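Local coordinates for protein metallo-beta-lactamase (Pseudomonas stutzeri, PDB 4ZEJ) that probably hydrolyses the amide bond of beta-lactam antibiotics with zinc ions as cofactor, as a class B metallo-beta-lactamase conferring antibiotic resistance, at residues I15-S20 against N33-I38; D126-V131 against L147-I152. One frame throughout, in Å; residues are numbered along the deposited sequence.

Interaction 1: residues I15-S20 against N33-I38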
# COMPACT_ATOMS: atom_id res chain seq x y z
N ILE A 15 -3.74 14.37 -3.09
CA ILE A 15 -3.02 13.15 -2.70
C ILE A 15 -2.15 13.42 -1.49
O ILE A 15 -1.28 14.29 -1.51
CB ILE A 15 -2.14 12.60 -3.85
CG1 ILE A 15 -2.98 12.35 -5.12
CG2 ILE A 15 -1.40 11.33 -3.41
CD1 ILE A 15 -4.03 11.26 -5.04
N PHE A 16 -2.39 12.65 -0.42
CA PHE A 16 -1.66 12.80 0.82
C PHE A 16 -0.98 11.49 1.20
O PHE A 16 -1.57 10.42 1.07
CB PHE A 16 -2.61 13.24 1.93
CG PHE A 16 -3.20 14.60 1.68
CD1 PHE A 16 -2.62 15.74 2.23
CD2 PHE A 16 -4.31 14.75 0.85
CE1 PHE A 16 -3.15 17.00 1.99
CE2 PHE A 16 -4.85 16.01 0.59
CZ PHE A 16 -4.27 17.13 1.16
N LEU A 17 0.26 11.61 1.67
CA LEU A 17 1.05 10.48 2.15
C LEU A 17 0.92 10.42 3.65
O LEU A 17 1.13 11.43 4.33
CB LEU A 17 2.51 10.70 1.78
CG LEU A 17 3.49 9.61 2.21
CD1 LEU A 17 3.35 8.42 1.30
CD2 LEU A 17 4.92 10.17 2.15
N HIS A 18 0.53 9.25 4.18
CA HIS A 18 0.56 9.03 5.61
C HIS A 18 1.73 8.13 5.97
O HIS A 18 1.99 7.13 5.30
CB HIS A 18 -0.79 8.57 6.19
CG HIS A 18 -1.27 7.22 5.75
ND1 HIS A 18 -0.80 6.04 6.30
CD2 HIS A 18 -2.27 6.86 4.92
CE1 HIS A 18 -1.46 5.02 5.78
NE2 HIS A 18 -2.36 5.49 4.94
N THR A 19 2.47 8.53 7.00
CA THR A 19 3.65 7.82 7.47
C THR A 19 3.41 7.43 8.92
O THR A 19 3.09 8.29 9.75
CB THR A 19 4.93 8.67 7.37
OG1 THR A 19 5.09 9.13 6.02
CG2 THR A 19 6.16 7.85 7.76
N SER A 20 3.56 6.14 9.21
CA SER A 20 3.47 5.63 10.56
C SER A 20 4.58 4.64 10.79
O SER A 20 5.30 4.26 9.83
CB SER A 20 2.10 5.00 10.84
OG SER A 20 1.85 3.90 9.97
N ASN A 33 4.46 3.62 4.62
CA ASN A 33 3.70 4.59 3.82
C ASN A 33 2.35 4.07 3.36
O ASN A 33 2.22 2.91 2.96
CB ASN A 33 4.47 4.94 2.55
CG ASN A 33 5.86 5.46 2.83
OD1 ASN A 33 6.14 6.01 3.90
ND2 ASN A 33 6.76 5.29 1.86
N GLY A 34 1.36 4.95 3.39
CA GLY A 34 0.10 4.74 2.70
C GLY A 34 -0.40 6.07 2.19
O GLY A 34 0.31 7.08 2.31
N LEU A 35 -1.58 6.08 1.58
CA LEU A 35 -2.14 7.31 1.00
C LEU A 35 -3.53 7.60 1.49
O LEU A 35 -4.27 6.68 1.91
CB LEU A 35 -2.21 7.24 -0.53
CG LEU A 35 -0.98 7.01 -1.37
CD1 LEU A 35 -1.37 6.92 -2.84
CD2 LEU A 35 0.01 8.13 -1.10
N VAL A 36 -3.89 8.88 1.45
CA VAL A 36 -5.30 9.29 1.38
C VAL A 36 -5.50 9.93 0.02
O VAL A 36 -4.77 10.88 -0.33
CB VAL A 36 -5.70 10.29 2.49
CG1 VAL A 36 -7.18 10.63 2.39
CG2 VAL A 36 -5.38 9.75 3.87
N VAL A 37 -6.47 9.42 -0.75
CA VAL A 37 -6.81 9.91 -2.07
C VAL A 37 -8.11 10.70 -1.94
O VAL A 37 -9.09 10.17 -1.40
CB VAL A 37 -6.97 8.75 -3.08
CG1 VAL A 37 -7.40 9.27 -4.46
CG2 VAL A 37 -5.66 7.96 -3.20
N ILE A 38 -8.11 11.94 -2.41
CA ILE A 38 -9.27 12.82 -2.37
C ILE A 38 -9.81 13.02 -3.79
O ILE A 38 -9.05 13.17 -4.75
CB ILE A 38 -8.93 14.20 -1.75
CG1 ILE A 38 -8.24 14.06 -0.39
CG2 ILE A 38 -10.18 15.06 -1.62
CD1 ILE A 38 -9.04 13.39 0.69
O HOH W 1 7.16 8.44 4.52
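Phe16 and His18 pair with Val36 and Gly34 in an antiparallel beta hairpin of the larger sheet of the metallo-beta-lactamase fold, segment axes at 148°. Two hydrogen-bonded pairs carry it: Phe16 N to Val36 O and Val36 N to Phe16 O, His18 N to Gly34 O and Gly34 N to His18 O. His18 N approaches Gly34 O from above the carbonyl plane, 43° out of it, not on a lone pair.

On the face shared by Phe16 and His18, the imidazole lies over its glycine partner. His18 CG sits between its own backbone N and carbonyl carbon (chi1 66°), folding the ring across the strand, and Gly34 CA makes a CH-pi contact 3.6 Å from the ring centroid. With no side chain at Gly34, the ring lies on the backbone, Gly34 C 3.3 Å above the ring plane, offset toward the rim.

On the face carrying Ile15, Leu17, Leu35 and Val37, apolar contacts join Ile15 CD1 to Val37 CG1 at 4.0 Å and Leu17 CD1 to Leu35 CD2. Near the zinc site, Asn33 ND2 bonds to Pro197 O and Gly200 O, while a water donates to Asn33 OD1 at 2.7 Å and to Thr19 OG1 at 2.6 Å.

Interaction 2: residues D126-V131 against L147-I152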
# COMPACT_ATOMS: atom_id res chain seq x y z
N ASP A 126 -15.52 4.37 -8.84
CA ASP A 126 -15.92 4.76 -10.20
C ASP A 126 -14.72 5.11 -11.10
O ASP A 126 -14.69 6.15 -11.75
CB ASP A 126 -16.90 5.94 -10.16
CG ASP A 126 -18.20 5.61 -9.44
OD1 ASP A 126 -19.10 5.00 -10.06
OD2 ASP A 126 -18.33 5.97 -8.25
N GLY A 127 -13.70 4.25 -11.07
CA GLY A 127 -12.52 4.42 -11.93
C GLY A 127 -11.37 5.25 -11.36
O GLY A 127 -10.31 5.30 -11.97
N LEU A 128 -11.57 5.89 -10.21
CA LEU A 128 -10.55 6.75 -9.61
C LEU A 128 -9.33 5.94 -9.16
O LEU A 128 -8.19 6.41 -9.24
CB LEU A 128 -11.13 7.49 -8.40
CG LEU A 128 -10.23 8.41 -7.57
CD1 LEU A 128 -9.89 9.66 -8.34
CD2 LEU A 128 -10.90 8.78 -6.25
N ILE A 129 -9.59 4.74 -8.68
CA ILE A 129 -8.56 3.88 -8.10
C ILE A 129 -8.60 2.56 -8.84
O ILE A 129 -9.65 1.90 -8.89
CB ILE A 129 -8.82 3.70 -6.59
CG1 ILE A 129 -8.57 5.02 -5.85
CG2 ILE A 129 -7.93 2.61 -6.01
CD1 ILE A 129 -9.26 5.13 -4.51
N GLU A 130 -7.48 2.19 -9.44
CA GLU A 130 -7.34 0.92 -10.12
C GLU A 130 -6.39 0.04 -9.34
O GLU A 130 -5.33 0.50 -8.92
CB GLU A 130 -6.86 1.12 -11.56
CG GLU A 130 -7.81 1.98 -12.38
CD GLU A 130 -7.44 2.09 -13.85
OE1 GLU A 130 -6.36 1.61 -14.26
OE2 GLU A 130 -8.24 2.68 -14.61
N VAL A 131 -6.77 -1.22 -9.16
CA VAL A 131 -5.97 -2.23 -8.44
C VAL A 131 -5.51 -3.27 -9.46
O VAL A 131 -6.33 -3.78 -10.23
CB VAL A 131 -6.78 -2.89 -7.31
CG1 VAL A 131 -5.95 -3.91 -6.54
CG2 VAL A 131 -7.33 -1.82 -6.37
N LEU A 147 -3.48 5.51 -9.91
CA LEU A 147 -4.37 6.66 -9.78
C LEU A 147 -4.29 7.41 -11.12
O LEU A 147 -3.46 8.29 -11.29
CB LEU A 147 -3.93 7.53 -8.60
CG LEU A 147 -3.82 6.76 -7.27
CD1 LEU A 147 -3.33 7.67 -6.17
CD2 LEU A 147 -5.13 6.11 -6.87
N PRO A 148 -5.17 7.03 -12.08
CA PRO A 148 -5.05 7.60 -13.44
C PRO A 148 -5.15 9.12 -13.51
O PRO A 148 -4.51 9.72 -14.37
CB PRO A 148 -6.20 6.93 -14.22
CG PRO A 148 -7.06 6.26 -13.21
CD PRO A 148 -6.20 5.98 -12.02
N LYS A 149 -5.94 9.73 -12.62
CA LYS A 149 -6.11 11.18 -12.59
C LYS A 149 -4.84 11.90 -12.13
O LYS A 149 -4.55 13.01 -12.60
CB LYS A 149 -7.28 11.57 -11.69
CG LYS A 149 -8.62 11.04 -12.17
CD LYS A 149 -9.77 11.42 -11.25
CE LYS A 149 -10.22 12.85 -11.41
NZ LYS A 149 -11.64 13.01 -10.98
N SER A 150 -4.09 11.27 -11.22
CA SER A 150 -2.88 11.85 -10.64
C SER A 150 -1.58 11.36 -11.27
O SER A 150 -0.52 11.94 -11.02
CB SER A 150 -2.84 11.53 -9.14
OG SER A 150 -4.03 11.99 -8.52
N LYS A 151 -1.64 10.29 -12.07
CA LYS A 151 -0.46 9.67 -12.65
C LYS A 151 0.51 9.18 -11.57
O LYS A 151 1.73 9.25 -11.73
CB LYS A 151 0.25 10.61 -13.64
CG LYS A 151 -0.66 11.32 -14.63
CD LYS A 151 -1.37 10.34 -15.55
CE LYS A 151 -2.36 11.05 -16.46
NZ LYS A 151 -3.38 10.08 -16.97
N ILE A 152 -0.07 8.67 -10.49
CA ILE A 152 0.68 8.10 -9.38
C ILE A 152 0.46 6.60 -9.38
O ILE A 152 -0.68 6.13 -9.46
CB ILE A 152 0.25 8.69 -8.02
CG1 ILE A 152 0.66 10.17 -7.93
CG2 ILE A 152 0.80 7.86 -6.84
CD1 ILE A 152 0.04 10.90 -6.76
O HOH W 2 -7.04 8.64 -10.17
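Ile129 and Leu147 come opposite each other with CA atoms 5.3 Å apart, where strand 129-132 emerges from a classic beta bulge at Leu128 and Ile129 and strand 144-147 runs into a turn that ends in a G1 bulge at Lys151 and Ile152. Instead of a direct backbone bond, one water spans the gap: it donates to Leu128 O at 2.7 Å and accepts from Lys149 N at 2.9 Å.

Pro148 packs against the backbone carbonyls of Gly127 and Leu128. Its CD lies 3.4 Å from Leu128 O, and its CG touches Gly127 O (3.6 Å) and, at longer range, Glu130 OE2; all are van der Waals contacts. Ile129 and Leu147 lie side by side and point the same way, with CG1 of the isoleucine 3.7 Å from CD2 of the leucine. Leu128, its CG anti to the backbone N (chi1 178°), crosses the Lys149 chain at about a right angle, Leu128 CD1 meeting Lys149 CD at 3.4 Å, tighter than usual for two carbons. The Lys149 chain bends at chi3 (77°), and its NZ forms a salt bridge with Asp39. Within the turn, Lys151 NZ reaches back to Pro148 O at 2.9 Å and also pairs with Glu191.

The contact is remote from the zinc ligands. Leu128 and Leu147 pack on Val37 of strand 30-39, and Leu147 also touches Ile15 of strand 15-24, so this end of the smaller sheet rests against the larger one.

In the fold
After edge strand 7-12, the chain runs along strand 15-24, turns, and returns along strand 30-39, so that interaction 1 closes a short hairpin with 12 residues between its segments. It then adds the remaining strands of the larger sheet, 42-46 to 115-117, and enters the smaller sheet with strand 121-124 before strand 129-132 opens interaction 2, which closes on the turn after strand 144-147 with 15 residues between. The two loops follow in series, neither enclosing nor crossing the other. Their centres are 14 Å apart, yet they touch: Ile15 CG2 meets Ile152 CD1 at 3.7 Å, and Ile15 CD1 packs on Ser150 OG at 3.6 Å. These contacts join the two sheets face to face.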